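Local coordinates for putative branched-chain amino acid ABC transporter, periplasmic branched-chain amino acid-binding protein (Pseudomonas protegens Pf-5, PDB 4RU0) that probably binds branched-chain amino acids or related small solutes in the periplasm and delivers them to an ABC transporter for import, at residues 186-190 against 215-219; 227-231 against 253-259; 247-252 against 275-279; 271-275 against 324-328. All coordinates share one frame. Residue numbers count along the deposited sequence, not the author numbering.

Contact 1. Residues 186-190 against 215-219; sequences LYHDS and PVADP
Two neighbouring parallel strands run out together at the C-terminal edge of the sheet: 186-190 lies on strand 182-188 and 215-219 on the outermost strand 210-216, each running on into a loop. Both backbones are extended, and the end-to-end directions of 186-189 and 215-218 lie 51° apart. In register, Tyr187 faces Pro215 (CA-CA 5.1 Å) and His188 faces Val216 (4.9 Å). The backbone hydrogen bonds run from Val216 N to Tyr187 O and from Asp189 N to Val216 O, each 2.8 Å. The connection is a beta-alpha-beta crossover, with helices between the strands, as in the Rossmann-like lobes of periplasmic binding proteins. Asp189, whose N makes the second of these bonds, is also the centre of an inverse gamma turn, and Ser190 is the N-cap of the helix that follows. Apolar packing lies on both faces. Tyr187, with chi1 p, lays its ring over Pro215, whose CA is 3.8 Å from the ring centroid in a CH-pi contact. On the face of His188 and Val216, Leu186 CD1 reaches Val216 CG2 at 3.5 Å. Polar side chains complete the set. His188 (chi1 t) donates from NE2 to Asp218 OD1 at 2.6 Å, while its ND1 shares a 2.9 Å hydrogen bond with Ser190 OG. Asp189 turns its carboxylate to a salt bridge with Arg194. The His188 side chain comes within about 5 Å of the bound pentaoxaheptadecane.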
# COMPACT_ATOMS: atom_id res chain seq x y z
N LEU A 186 11.66 -14.54 -5.25
CA LEU A 186 11.50 -14.46 -6.70
C LEU A 186 10.95 -13.08 -7.06
O LEU A 186 9.77 -12.80 -6.83
CB LEU A 186 10.57 -15.56 -7.20
CG LEU A 186 10.47 -15.72 -8.72
CD1 LEU A 186 11.83 -16.13 -9.26
CD2 LEU A 186 9.42 -16.75 -9.08
N TYR A 187 11.79 -12.21 -7.61
CA TYR A 187 11.39 -10.82 -7.79
C TYR A 187 11.49 -10.33 -9.23
O TYR A 187 12.45 -10.63 -9.95
CB TYR A 187 12.22 -9.89 -6.89
CG TYR A 187 13.69 -9.82 -7.23
CD1 TYR A 187 14.17 -8.86 -8.12
CD2 TYR A 187 14.61 -10.70 -6.67
CE1 TYR A 187 15.52 -8.79 -8.44
CE2 TYR A 187 15.96 -10.64 -6.98
CZ TYR A 187 16.41 -9.68 -7.87
OH TYR A 187 17.74 -9.60 -8.18
N HIS A 188 10.47 -9.57 -9.63
CA HIS A 188 10.47 -8.82 -10.87
C HIS A 188 11.72 -7.96 -10.90
O HIS A 188 11.98 -7.21 -9.97
CB HIS A 188 9.21 -7.97 -10.98
CG HIS A 188 9.02 -7.31 -12.31
ND1 HIS A 188 9.35 -5.99 -12.53
CD2 HIS A 188 8.52 -7.78 -13.47
CE1 HIS A 188 9.07 -5.68 -13.79
NE2 HIS A 188 8.56 -6.75 -14.38
N ASP A 189 12.52 -8.09 -11.95
CA ASP A 189 13.77 -7.34 -12.01
C ASP A 189 13.47 -5.87 -12.31
O ASP A 189 13.43 -5.45 -13.46
CB ASP A 189 14.73 -7.93 -13.05
CG ASP A 189 16.14 -7.37 -12.94
OD1 ASP A 189 16.59 -7.09 -11.80
OD2 ASP A 189 16.80 -7.20 -13.99
N SER A 190 13.25 -5.12 -11.24
CA SER A 190 12.89 -3.70 -11.31
C SER A 190 13.18 -3.08 -9.95
O SER A 190 13.53 -3.80 -9.02
CB SER A 190 11.43 -3.52 -11.70
OG SER A 190 10.57 -4.12 -10.74
N PRO A 215 16.12 -13.17 -9.63
CA PRO A 215 15.50 -12.16 -10.50
C PRO A 215 14.69 -12.76 -11.65
O PRO A 215 15.01 -13.84 -12.14
CB PRO A 215 16.70 -11.38 -11.04
CG PRO A 215 17.83 -12.34 -11.00
CD PRO A 215 17.59 -13.20 -9.78
N VAL A 216 13.63 -12.05 -12.05
CA VAL A 216 12.87 -12.41 -13.24
C VAL A 216 12.82 -11.23 -14.18
O VAL A 216 12.25 -10.18 -13.85
CB VAL A 216 11.43 -12.84 -12.91
CG1 VAL A 216 10.63 -12.99 -14.19
CG2 VAL A 216 11.43 -14.14 -12.14
N ALA A 217 13.42 -11.39 -15.36
CA ALA A 217 13.50 -10.31 -16.33
C ALA A 217 12.14 -10.00 -16.93
O ALA A 217 11.31 -10.89 -17.10
CB ALA A 217 14.50 -10.67 -17.44
N ASP A 218 11.91 -8.72 -17.24
CA ASP A 218 10.69 -8.30 -17.92
C ASP A 218 10.65 -8.92 -19.32
O ASP A 218 11.67 -9.01 -19.98
CB ASP A 218 10.63 -6.77 -18.00
CG ASP A 218 9.21 -6.25 -18.01
OD1 ASP A 218 8.53 -6.34 -16.96
OD2 ASP A 218 8.77 -5.73 -19.06
N PRO A 219 9.46 -9.36 -19.76
CA PRO A 219 8.15 -9.27 -19.10
C PRO A 219 7.89 -10.38 -18.08
O PRO A 219 6.97 -10.26 -17.27
CB PRO A 219 7.17 -9.36 -20.27
CG PRO A 219 7.87 -10.27 -21.24
CD PRO A 219 9.35 -9.97 -21.10

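Contact 2. Residues 227-231 against 253-259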
# COMPACT_ATOMS: atom_id res chain seq x y z
N TRP A 227 12.32 -21.58 -11.66
CA TRP A 227 11.64 -22.63 -10.90
C TRP A 227 12.37 -23.97 -10.97
O TRP A 227 12.15 -24.84 -10.14
CB TRP A 227 10.19 -22.76 -11.37
CG TRP A 227 9.39 -21.60 -10.87
CD1 TRP A 227 9.06 -20.47 -11.56
CD2 TRP A 227 8.89 -21.42 -9.54
NE1 TRP A 227 8.36 -19.61 -10.76
CE2 TRP A 227 8.24 -20.17 -9.51
CE3 TRP A 227 8.92 -22.20 -8.39
CZ2 TRP A 227 7.63 -19.68 -8.36
CZ3 TRP A 227 8.31 -21.72 -7.24
CH2 TRP A 227 7.67 -20.47 -7.24
N ARG A 228 13.26 -24.11 -11.95
CA ARG A 228 14.18 -25.25 -11.98
C ARG A 228 15.18 -25.10 -10.84
O ARG A 228 15.52 -26.05 -10.16
CB ARG A 228 14.89 -25.34 -13.34
CG ARG A 228 15.97 -26.39 -13.42
CD ARG A 228 16.47 -26.56 -14.85
NE ARG A 228 17.24 -25.41 -15.32
CZ ARG A 228 16.83 -24.53 -16.23
NH1 ARG A 228 15.64 -24.66 -16.81
NH2 ARG A 228 17.63 -23.53 -16.58
N GLN A 229 15.64 -23.87 -10.63
CA GLN A 229 16.53 -23.58 -9.53
C GLN A 229 15.84 -23.84 -8.19
O GLN A 229 16.43 -24.44 -7.28
CB GLN A 229 17.02 -22.14 -9.60
CG GLN A 229 17.87 -21.73 -8.41
CD GLN A 229 18.39 -20.32 -8.54
OE1 GLN A 229 18.38 -19.74 -9.63
NE2 GLN A 229 18.83 -19.74 -7.43
N ILE A 230 14.60 -23.39 -8.08
CA ILE A 230 13.83 -23.53 -6.85
C ILE A 230 13.56 -25.00 -6.52
O ILE A 230 13.62 -25.40 -5.36
CB ILE A 230 12.51 -22.74 -6.93
CG1 ILE A 230 12.81 -21.24 -6.80
CG2 ILE A 230 11.53 -23.18 -5.87
CD1 ILE A 230 11.66 -20.34 -7.22
N ARG A 231 13.28 -25.81 -7.54
CA ARG A 231 13.08 -27.24 -7.29
C ARG A 231 14.39 -27.89 -6.84
O ARG A 231 14.38 -28.75 -5.95
CB ARG A 231 12.52 -27.95 -8.52
CG ARG A 231 12.06 -29.38 -8.22
CD ARG A 231 11.52 -30.07 -9.46
NE ARG A 231 11.30 -31.50 -9.27
CZ ARG A 231 10.16 -32.04 -8.83
NH1 ARG A 231 9.14 -31.26 -8.52
NH2 ARG A 231 10.05 -33.36 -8.70
N THR A 253 3.98 -22.02 -13.19
CA THR A 253 5.26 -22.68 -13.38
C THR A 253 5.63 -23.46 -12.13
O THR A 253 6.14 -24.58 -12.21
CB THR A 253 6.36 -21.68 -13.74
OG1 THR A 253 5.92 -20.86 -14.83
CG2 THR A 253 7.64 -22.40 -14.16
N ALA A 254 5.37 -22.87 -10.96
CA ALA A 254 5.62 -23.54 -9.69
C ALA A 254 4.90 -24.89 -9.65
O ALA A 254 5.50 -25.91 -9.27
CB ALA A 254 5.17 -22.66 -8.53
N ALA A 255 3.63 -24.90 -10.03
CA ALA A 255 2.85 -26.13 -10.03
C ALA A 255 3.43 -27.13 -11.03
O ALA A 255 3.50 -28.32 -10.75
CB ALA A 255 1.40 -25.84 -10.34
N ARG A 256 3.85 -26.62 -12.18
CA ARG A 256 4.49 -27.46 -13.18
C ARG A 256 5.74 -28.15 -12.62
O ARG A 256 5.96 -29.33 -12.86
CB ARG A 256 4.85 -26.63 -14.41
CG ARG A 256 5.79 -27.34 -15.38
CD ARG A 256 5.84 -26.62 -16.72
NE ARG A 256 4.74 -27.03 -17.59
CZ ARG A 256 4.84 -27.97 -18.52
NH1 ARG A 256 3.79 -28.28 -19.27
NH2 ARG A 256 5.99 -28.60 -18.71
N PHE A 257 6.54 -27.40 -11.86
CA PHE A 257 7.76 -27.95 -11.28
C PHE A 257 7.52 -28.65 -9.94
O PHE A 257 8.46 -29.12 -9.31
CB PHE A 257 8.81 -26.85 -11.11
CG PHE A 257 9.64 -26.60 -12.34
CD1 PHE A 257 9.18 -25.76 -13.36
CD2 PHE A 257 10.89 -27.19 -12.49
CE1 PHE A 257 9.95 -25.53 -14.49
CE2 PHE A 257 11.66 -26.96 -13.62
CZ PHE A 257 11.19 -26.13 -14.62
N GLY A 258 6.27 -28.70 -9.51
CA GLY A 258 5.92 -29.45 -8.32
C GLY A 258 6.21 -28.77 -7.00
O GLY A 258 6.18 -29.41 -5.95
N PHE A 259 6.48 -27.47 -7.03
CA PHE A 259 6.70 -26.74 -5.78
C PHE A 259 5.35 -26.43 -5.14
O PHE A 259 4.42 -26.01 -5.82
CB PHE A 259 7.50 -25.46 -6.00
CG PHE A 259 7.95 -24.82 -4.72
CD1 PHE A 259 9.10 -25.26 -4.07
CD2 PHE A 259 7.22 -23.79 -4.14
CE1 PHE A 259 9.50 -24.69 -2.88
CE2 PHE A 259 7.62 -23.21 -2.96
CZ PHE A 259 8.76 -23.66 -2.32
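Trp227, with chi1 m and chi2 near 99°, reaches from helix 224-233 to the last turn of helix 246-256 and lays its indole along it. Ala254 CB sits 3.6 Å from the centroid of the six-membered ring, 14° off the normal, a CH-pi contact, while Thr253 CG2 comes within 3.5 Å of Trp227 CD1. The indole nitrogen is engaged by Gln223. Phe257, also m at chi1, folds back so that its ring receives Trp227 CB over one face, 4.2 Å from the centroid, with Arg228 CB 3.6 Å from Phe257 CE2. These helices follow one another in the alternating alpha/beta order of the lobe, and both pack on the sheet: Ile230 touches Ile214, and Trp227, Ala254 and Phe259 touch Ile264. The second helix closes in a Schellman motif at Gly258, whose phi is positive (80°), with Phe259 N bonded to Ala254 O at 2.9 Å. After this turn Phe259, chi1 t, points inward again; Ile230 CG2 lies over its face, 4.1 Å from the centroid, and Trp227 CZ3 approaches Phe259 CD2 at 3.9 Å. On the outer side Arg231 is stretched through chi1 to chi3, all t, and its NH1 donates to Phe257 O at 2.4 Å, a very short hydrogen bond. A CB on Gly258 would come to 2.5 Å from Arg231 NH1.

Contact 3. Residues 247-252 against 275-279; sequences TPVAVK and DVLPA
Within the alpha/beta lobe, helix 246-256 packs beside the short helical turns that follow strand 264-266: a weakly bonded helical turn at 275-276 runs on into a 3-10 segment at 277-279, in which Ala279 N bonds Val276 O at 3.0 Å. Three residues account for half of the 334 Å² buried. Ala279 lies opposite Pro248 (CA-CA 5.1 Å); its methyl CB sits 3.9 Å from Pro248 O and 4.1 Å from Val251 CG1, Val251 having chi1 t. Pro248, in the first helix, points at the other segment and, with a C-gamma exo pucker, sets CG 3.3 Å from Asp275 O and CB 4.0 Å from Pro278 CB, one proline ring against the other. Asp275 meets Thr247 (chi1 m) through Asp275 O, 3.6 Å from Thr247 CG2. No direct hydrogen bond joins the segments. A water lies 2.8 Å from Thr247 OG1 and gives a weak hydrogen bond of 3.0 Å to Asp275 OD1, but Thr247 OG1 also bonds Thr242, and Asp275 OD2 accepts from Ser272 N. Along the exposed edge Lys252, m at chi1 and t thereafter, lies extended across the 3-10 turn, with Lys252 CE 3.7 Å from Ala279 CA and 3.2 Å from Pro278 O.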
# COMPACT_ATOMS: atom_id res chain seq x y z
N THR A 247 3.22 -12.80 -12.29
CA THR A 247 2.63 -13.41 -11.10
C THR A 247 1.83 -14.69 -11.41
O THR A 247 2.10 -15.73 -10.81
CB THR A 247 1.73 -12.39 -10.33
OG1 THR A 247 2.54 -11.31 -9.86
CG2 THR A 247 1.05 -13.06 -9.15
N PRO A 248 0.86 -14.65 -12.36
CA PRO A 248 0.17 -15.91 -12.67
C PRO A 248 1.11 -16.94 -13.29
O PRO A 248 0.94 -18.14 -13.06
CB PRO A 248 -0.91 -15.49 -13.68
CG PRO A 248 -1.05 -14.03 -13.52
CD PRO A 248 0.30 -13.53 -13.14
N VAL A 249 2.07 -16.47 -14.07
CA VAL A 249 3.05 -17.36 -14.67
C VAL A 249 3.88 -18.04 -13.59
O VAL A 249 4.13 -19.24 -13.66
CB VAL A 249 3.98 -16.61 -15.65
CG1 VAL A 249 5.14 -17.49 -16.08
CG2 VAL A 249 3.20 -16.12 -16.85
N ALA A 250 4.30 -17.27 -12.58
CA ALA A 250 5.09 -17.82 -11.48
C ALA A 250 4.36 -18.98 -10.81
O ALA A 250 4.95 -20.03 -10.54
CB ALA A 250 5.42 -16.74 -10.45
N VAL A 251 3.07 -18.79 -10.56
CA VAL A 251 2.27 -19.81 -9.90
C VAL A 251 2.09 -21.04 -10.80
O VAL A 251 2.31 -22.17 -10.36
CB VAL A 251 0.91 -19.25 -9.47
CG1 VAL A 251 0.10 -20.30 -8.76
CG2 VAL A 251 1.12 -18.04 -8.57
N LYS A 252 1.71 -20.81 -12.06
CA LYS A 252 1.57 -21.89 -13.04
C LYS A 252 2.85 -22.71 -13.18
O LYS A 252 2.81 -23.94 -13.30
CB LYS A 252 1.21 -21.33 -14.42
CG LYS A 252 -0.21 -20.86 -14.61
CD LYS A 252 -0.37 -20.31 -16.03
CE LYS A 252 -1.72 -19.67 -16.25
NZ LYS A 252 -1.77 -18.95 -17.56
N ASP A 275 -4.56 -11.49 -9.80
CA ASP A 275 -3.18 -11.95 -9.88
C ASP A 275 -3.11 -13.47 -9.96
O ASP A 275 -2.13 -14.02 -10.44
CB ASP A 275 -2.37 -11.46 -8.68
CG ASP A 275 -2.11 -9.96 -8.72
OD1 ASP A 275 -1.78 -9.44 -9.81
OD2 ASP A 275 -2.24 -9.31 -7.66
N VAL A 276 -4.16 -14.14 -9.49
CA VAL A 276 -4.11 -15.60 -9.35
C VAL A 276 -5.21 -16.35 -10.10
O VAL A 276 -5.06 -17.53 -10.39
CB VAL A 276 -4.18 -16.00 -7.87
CG1 VAL A 276 -2.90 -15.64 -7.17
CG2 VAL A 276 -5.37 -15.33 -7.19
N LEU A 277 -6.32 -15.67 -10.40
CA LEU A 277 -7.37 -16.28 -11.23
C LEU A 277 -6.88 -16.83 -12.57
O LEU A 277 -7.31 -17.91 -12.97
CB LEU A 277 -8.50 -15.27 -11.47
CG LEU A 277 -9.55 -15.15 -10.36
CD1 LEU A 277 -10.43 -13.94 -10.57
CD2 LEU A 277 -10.39 -16.42 -10.27
N PRO A 278 -5.98 -16.11 -13.28
CA PRO A 278 -5.53 -16.70 -14.56
C PRO A 278 -4.76 -18.01 -14.39
O PRO A 278 -4.66 -18.77 -15.35
CB PRO A 278 -4.62 -15.61 -15.14
CG PRO A 278 -5.06 -14.35 -14.48
CD PRO A 278 -5.45 -14.75 -13.09
N ALA A 279 -4.22 -18.25 -13.20
CA ALA A 279 -3.45 -19.46 -12.94
C ALA A 279 -4.35 -20.67 -12.74
O ALA A 279 -3.87 -21.81 -12.68
CB ALA A 279 -2.56 -19.27 -11.73
O HOH W 1 1.11 -9.02 -9.29

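Contact 4. Residues 271-275 against 324-328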
# COMPACT_ATOMS: atom_id res chain seq x y z
N SER A 271 -1.35 -9.78 -4.47
CA SER A 271 -2.30 -10.32 -3.51
C SER A 271 -3.75 -10.23 -3.96
O SER A 271 -4.66 -10.43 -3.16
CB SER A 271 -2.15 -9.60 -2.17
OG SER A 271 -2.41 -8.22 -2.32
N SER A 272 -3.97 -9.93 -5.24
CA SER A 272 -5.33 -9.79 -5.75
C SER A 272 -5.86 -11.07 -6.39
O SER A 272 -5.09 -11.95 -6.77
CB SER A 272 -5.41 -8.67 -6.78
OG SER A 272 -6.56 -8.84 -7.58
N SER A 273 -7.18 -11.15 -6.51
CA SER A 273 -7.85 -12.24 -7.23
C SER A 273 -7.36 -12.31 -8.66
O SER A 273 -7.13 -13.39 -9.21
CB SER A 273 -9.37 -12.04 -7.22
OG SER A 273 -9.86 -11.85 -5.91
N GLU A 274 -7.19 -11.14 -9.26
CA GLU A 274 -6.78 -11.03 -10.66
C GLU A 274 -5.35 -11.49 -10.87
O GLU A 274 -4.95 -11.84 -11.98
CB GLU A 274 -6.94 -9.58 -11.13
CG GLU A 274 -8.33 -9.03 -10.87
CD GLU A 274 -8.51 -7.62 -11.41
OE1 GLU A 274 -7.53 -7.06 -11.94
OE2 GLU A 274 -9.64 -7.09 -11.29
N ASP A 275 -4.56 -11.49 -9.80
CA ASP A 275 -3.18 -11.95 -9.88
C ASP A 275 -3.11 -13.47 -9.96
O ASP A 275 -2.13 -14.02 -10.44
CB ASP A 275 -2.37 -11.46 -8.68
CG ASP A 275 -2.11 -9.96 -8.72
OD1 ASP A 275 -1.78 -9.44 -9.81
OD2 ASP A 275 -2.24 -9.31 -7.66
N SER A 324 -13.62 -6.54 -2.72
CA SER A 324 -12.43 -6.92 -3.44
C SER A 324 -11.27 -6.14 -2.91
O SER A 324 -11.45 -5.04 -2.42
CB SER A 324 -12.59 -6.71 -4.94
OG SER A 324 -12.23 -5.41 -5.35
N VAL A 325 -10.08 -6.71 -2.98
CA VAL A 325 -8.91 -6.11 -2.36
C VAL A 325 -8.67 -4.72 -2.96
O VAL A 325 -8.26 -3.80 -2.28
CB VAL A 325 -7.68 -7.06 -2.44
CG1 VAL A 325 -6.38 -6.41 -2.03
CG2 VAL A 325 -7.93 -8.32 -1.65
N TYR A 326 -8.95 -4.59 -4.24
CA TYR A 326 -8.88 -3.33 -4.91
C TYR A 326 -9.86 -2.32 -4.32
O TYR A 326 -9.50 -1.19 -4.07
CB TYR A 326 -9.18 -3.56 -6.38
CG TYR A 326 -8.09 -4.31 -7.09
CD1 TYR A 326 -6.77 -4.01 -6.87
CD2 TYR A 326 -8.38 -5.30 -8.00
CE1 TYR A 326 -5.76 -4.68 -7.52
CE2 TYR A 326 -7.38 -5.99 -8.65
CZ TYR A 326 -6.07 -5.67 -8.41
OH TYR A 326 -5.05 -6.32 -9.06
N TYR A 327 -11.08 -2.74 -4.05
CA TYR A 327 -12.07 -1.86 -3.47
C TYR A 327 -11.66 -1.42 -2.09
O TYR A 327 -11.87 -0.30 -1.69
CB TYR A 327 -13.45 -2.52 -3.44
CG TYR A 327 -14.54 -1.62 -2.92
CD1 TYR A 327 -14.67 -1.38 -1.58
CD2 TYR A 327 -15.42 -1.00 -3.79
CE1 TYR A 327 -15.64 -0.54 -1.10
CE2 TYR A 327 -16.40 -0.17 -3.32
CZ TYR A 327 -16.51 0.06 -1.98
OH TYR A 327 -17.48 0.88 -1.50
N ASN A 328 -11.08 -2.34 -1.34
CA ASN A 328 -10.72 -2.08 0.05
C ASN A 328 -9.49 -1.21 0.18
O ASN A 328 -9.32 -0.50 1.17
CB ASN A 328 -10.52 -3.40 0.79
CG ASN A 328 -11.81 -4.18 0.95
OD1 ASN A 328 -12.80 -3.92 0.25
ND2 ASN A 328 -11.82 -5.14 1.86
O HOH W 2 -9.54 -9.76 -4.58
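Two helices meet here by their N-terminal ends, each already capped by its own serine. Ser272 and Asp275 form a capping box, Glu274 N donating to Ser272 OG at 2.9 Å and Ser272 N to Asp275 OD2 at 3.0 Å; on helix 325-348, Tyr327 N donates to Ser324 OG at 3.2 Å. Tyr326, chi1 m, bridges the gap. Its CE2 lies 3.2 Å from Ser272 OG and 3.4 Å from Glu274 CD, which meets the ring at its edge. Tyr326 also touches Ser49, Gln52 and Val53 of helix 47-67, and Gln52 bonds both Glu274 OE2 and Ser324 OG. The site probably lies where the two lobes face each other, the Tyr326 side chain about 6 Å from the bound pentaoxaheptadecane. A water 2.5 Å from Ser273 OG accepts a weak bond from Val325 N at 3.5 Å. Each cap bond thus stays within its own segment, and the Tyr326 ring meets a polar serine and carboxylate surface, with one weak water link.

Contacts 1, 2 and 3 sit on one alpha/beta lobe, their centres 13 to 16 Å apart: Leu186 of contact 1 packs on Trp227 of contact 2 and Ala250 of contact 3. Contact 1 closes before the others open and joins edge strand 210-216 to 182-188. Contacts 2 and 3 share helix 246-256 and alternate along the chain, so that helix packs on helix 224-233 in one and on 275-279 in the other. Contact 4 takes over Asp275 and helix 273-276 from contact 3, their centres 14 Å apart, and reaches helix 325-348, touching neither contact 1 nor 2. Together they span packing within one lobe and the probable lobe interface; contacts 1 and 4 approach the ligand cleft.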